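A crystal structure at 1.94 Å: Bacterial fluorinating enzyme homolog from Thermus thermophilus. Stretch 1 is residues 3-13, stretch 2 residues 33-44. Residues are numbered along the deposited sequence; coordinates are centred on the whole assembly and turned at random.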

# COMPACT_ATOMS: atom_id res chain seq x y z
N PRO C 3 18.69 -11.41 0.13
CA PRO C 3 17.48 -10.61 -0.03
C PRO C 3 17.04 -9.98 1.28
O PRO C 3 17.36 -10.49 2.37
CB PRO C 3 16.48 -11.62 -0.57
CG PRO C 3 16.90 -12.89 0.10
CD PRO C 3 18.40 -12.84 -0.05
N VAL C 4 16.31 -8.88 1.18
CA VAL C 4 15.81 -8.19 2.36
C VAL C 4 14.28 -8.23 2.38
O VAL C 4 13.62 -7.77 1.45
CB VAL C 4 16.26 -6.70 2.39
CG1 VAL C 4 15.62 -6.00 3.57
CG2 VAL C 4 17.77 -6.61 2.49
N TYR C 5 13.73 -8.80 3.45
CA TYR C 5 12.28 -8.88 3.62
C TYR C 5 11.93 -7.79 4.62
O TYR C 5 12.53 -7.71 5.70
CB TYR C 5 11.90 -10.28 4.11
CG TYR C 5 11.98 -11.29 2.98
CD1 TYR C 5 10.87 -11.53 2.15
CD2 TYR C 5 13.17 -11.95 2.69
CE1 TYR C 5 10.97 -12.39 1.05
CE2 TYR C 5 13.28 -12.82 1.59
CZ TYR C 5 12.17 -13.03 0.78
OH TYR C 5 12.26 -13.87 -0.31
N PHE C 6 10.95 -6.98 4.26
CA PHE C 6 10.56 -5.81 5.04
C PHE C 6 9.13 -5.81 5.60
O PHE C 6 8.15 -5.97 4.86
CB PHE C 6 10.82 -4.59 4.13
CG PHE C 6 10.64 -3.25 4.79
CD1 PHE C 6 10.68 -3.11 6.17
CD2 PHE C 6 10.46 -2.12 3.99
CE1 PHE C 6 10.53 -1.85 6.76
CE2 PHE C 6 10.31 -0.85 4.57
CZ PHE C 6 10.34 -0.72 5.95
N LEU C 7 9.03 -5.62 6.91
CA LEU C 7 7.73 -5.55 7.58
C LEU C 7 7.71 -4.29 8.45
O LEU C 7 8.72 -3.92 9.03
CB LEU C 7 7.49 -6.78 8.45
CG LEU C 7 6.16 -6.80 9.23
CD1 LEU C 7 5.67 -8.24 9.39
CD2 LEU C 7 6.35 -6.14 10.60
N SER C 8 6.56 -3.63 8.51
CA SER C 8 6.46 -2.44 9.35
C SER C 8 5.01 -2.12 9.63
O SER C 8 4.11 -2.79 9.13
CB SER C 8 7.09 -1.23 8.65
OG SER C 8 6.19 -0.69 7.69
N ASP C 9 4.79 -1.09 10.45
CA ASP C 9 3.44 -0.63 10.74
C ASP C 9 3.36 0.81 10.23
O ASP C 9 2.55 1.60 10.71
CB ASP C 9 3.16 -0.67 12.25
CG ASP C 9 4.05 0.29 13.04
OD1 ASP C 9 5.03 0.81 12.47
OD2 ASP C 9 3.78 0.51 14.24
N PHE C 10 4.21 1.14 9.26
CA PHE C 10 4.26 2.50 8.69
C PHE C 10 2.99 2.94 7.98
O PHE C 10 2.75 4.13 7.83
CB PHE C 10 5.45 2.65 7.73
CG PHE C 10 6.80 2.54 8.39
CD1 PHE C 10 6.94 2.63 9.77
CD2 PHE C 10 7.95 2.37 7.61
CE1 PHE C 10 8.20 2.56 10.37
CE2 PHE C 10 9.21 2.30 8.20
CZ PHE C 10 9.34 2.39 9.58
N GLY C 11 2.19 1.99 7.52
CA GLY C 11 0.95 2.36 6.84
C GLY C 11 1.11 2.69 5.37
O GLY C 11 2.21 2.64 4.82
N LEU C 12 -0.01 3.06 4.74
CA LEU C 12 -0.06 3.37 3.32
C LEU C 12 -0.24 4.85 2.99
O LEU C 12 -0.35 5.21 1.82
CB LEU C 12 -1.22 2.59 2.69
CG LEU C 12 -1.40 1.15 3.16
CD1 LEU C 12 -2.70 0.58 2.62
CD2 LEU C 12 -0.22 0.30 2.72
N GLU C 13 -0.28 5.70 4.01
CA GLU C 13 -0.49 7.13 3.79
C GLU C 13 0.79 7.95 3.68
O GLU C 13 0.79 9.03 3.09
CB GLU C 13 -1.35 7.71 4.91
CG GLU C 13 -2.79 7.27 4.89
CD GLU C 13 -3.59 7.89 6.03
OE1 GLU C 13 -3.40 7.48 7.19
OE2 GLU C 13 -4.41 8.79 5.75
N VAL C 33 14.28 -6.02 -2.51
CA VAL C 33 13.51 -5.88 -1.23
C VAL C 33 12.09 -6.38 -1.40
O VAL C 33 11.33 -5.88 -2.22
CB VAL C 33 13.45 -4.41 -0.76
CG1 VAL C 33 12.63 -4.30 0.53
CG2 VAL C 33 14.86 -3.89 -0.52
N VAL C 34 11.74 -7.39 -0.61
CA VAL C 34 10.41 -7.97 -0.68
C VAL C 34 9.59 -7.58 0.54
O VAL C 34 9.98 -7.86 1.68
CB VAL C 34 10.49 -9.50 -0.76
CG1 VAL C 34 9.09 -10.09 -0.94
CG2 VAL C 34 11.41 -9.91 -1.92
N ASP C 35 8.45 -6.94 0.31
CA ASP C 35 7.60 -6.54 1.43
C ASP C 35 6.86 -7.74 2.00
O ASP C 35 6.45 -8.65 1.27
CB ASP C 35 6.58 -5.48 1.00
CG ASP C 35 7.22 -4.16 0.64
OD1 ASP C 35 8.15 -3.73 1.35
OD2 ASP C 35 6.79 -3.53 -0.35
N LEU C 36 6.72 -7.74 3.32
CA LEU C 36 5.97 -8.78 4.01
C LEU C 36 4.61 -8.15 4.30
O LEU C 36 3.57 -8.65 3.86
CB LEU C 36 6.66 -9.17 5.32
CG LEU C 36 7.96 -9.98 5.18
CD1 LEU C 36 8.57 -10.23 6.56
CD2 LEU C 36 7.67 -11.30 4.50
N ALA C 37 4.63 -7.04 5.03
CA ALA C 37 3.40 -6.32 5.38
C ALA C 37 3.75 -4.93 5.90
O ALA C 37 4.78 -4.74 6.55
CB ALA C 37 2.63 -7.11 6.45
N HIS C 38 2.89 -3.95 5.60
CA HIS C 38 3.12 -2.57 6.04
C HIS C 38 1.86 -1.89 6.56
O HIS C 38 1.93 -0.84 7.20
CB HIS C 38 3.72 -1.74 4.89
CG HIS C 38 5.11 -2.15 4.50
ND1 HIS C 38 6.16 -2.10 5.39
CD2 HIS C 38 5.60 -2.67 3.35
CE1 HIS C 38 7.24 -2.59 4.80
NE2 HIS C 38 6.93 -2.94 3.57
N ALA C 39 0.70 -2.48 6.27
CA ALA C 39 -0.56 -1.91 6.72
C ALA C 39 -1.03 -2.55 8.03
O ALA C 39 -2.22 -2.76 8.23
CB ALA C 39 -1.63 -2.09 5.64
N LEU C 40 -0.08 -2.85 8.91
CA LEU C 40 -0.40 -3.47 10.20
C LEU C 40 -0.80 -2.40 11.21
O LEU C 40 -0.35 -1.26 11.14
CB LEU C 40 0.81 -4.23 10.74
CG LEU C 40 1.36 -5.38 9.87
CD1 LEU C 40 2.62 -5.93 10.51
CD2 LEU C 40 0.30 -6.47 9.73
N PRO C 41 -1.66 -2.76 12.18
CA PRO C 41 -2.08 -1.78 13.18
C PRO C 41 -0.86 -1.17 13.87
O PRO C 41 0.04 -1.88 14.30
CB PRO C 41 -2.95 -2.60 14.14
CG PRO C 41 -3.52 -3.66 13.25
CD PRO C 41 -2.32 -4.06 12.42
N PRO C 42 -0.82 0.17 13.97
CA PRO C 42 0.32 0.83 14.62
C PRO C 42 0.61 0.30 16.02
O PRO C 42 -0.31 0.07 16.81
CB PRO C 42 -0.10 2.30 14.62
CG PRO C 42 -0.89 2.40 13.35
CD PRO C 42 -1.75 1.16 13.41
N GLN C 43 1.89 0.08 16.31
CA GLN C 43 2.35 -0.42 17.60
C GLN C 43 1.85 -1.81 18.01
O GLN C 43 2.16 -2.27 19.10
CB GLN C 43 1.99 0.57 18.71
CG GLN C 43 2.60 1.95 18.58
CD GLN C 43 2.39 2.80 19.83
OE1 GLN C 43 2.79 2.41 20.93
NE2 GLN C 43 1.74 3.95 19.66
N ASP C 44 1.08 -2.47 17.15
CA ASP C 44 0.55 -3.80 17.48
C ASP C 44 1.63 -4.86 17.30
O ASP C 44 1.78 -5.45 16.23
CB ASP C 44 -0.64 -4.13 16.57
CG ASP C 44 -1.46 -5.31 17.08
OD1 ASP C 44 -0.91 -6.18 17.79
OD2 ASP C 44 -2.66 -5.37 16.76
O HOH W 1 -0.32 0.94 9.48

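Two parallel strands begin this contact, and their backbones pay for most of its polar groups. Val34 N donates to Val4 O (2.8 Å), Phe6 N to Val34 O (2.9 Å) and Leu36 N to Phe6 O (2.7 Å), so Val34 spends both its amide and its carbonyl on the neighbour, as does Phe6. The next rung shifts by one residue: Ser8 N donates to Ala37 O at 2.9 Å. Beyond the strands, Gly11 N reaches His38 O (2.9 Å). Gly11 sits at phi 84° and psi -179°, where a CB would jam against the preceding carbonyl, so glycine suits the place.

The polar side chains form a chain in which each link satisfies the next. Asp35 OD1 accepts from His38 NE2 at 2.7 Å; across the ring, His38 ND1 shares a 2.7 Å hydrogen bond with Ser8 OG, which also accepts from Phe10 N at 3.1 Å. The buried histidine thus uses both nitrogens, while its edge meets the face of the Phe6 ring, with centroids 4.4 Å apart and planes at 68°. Fixed at both nitrogens and packed against Phe6, it buries more surface here than any other residue.

Apolar groups fill the side of the sheet that carries Tyr5, Val34 and Leu7. Tyr5 CE1 lies 3.4 Å from Val34 CB, and Leu7 CD2 is 3.7 Å from Leu40 CD1; the tyrosine ring carbons and the branched aliphatics pack here without polar partners.

At the far end, Asp9 with chi1 at 64° places OD2 2.8 Å from Gln43 N, an almost straight bond at 175°. That amide lies inside the type II turn from Pro41 to Asp44, which Asp44 N closes onto Pro41 O (3.1 Å). A water donates to Asp9 O (3.2 Å) and Leu40 O (2.8 Å), bridging two carbonyls that cannot bond each other.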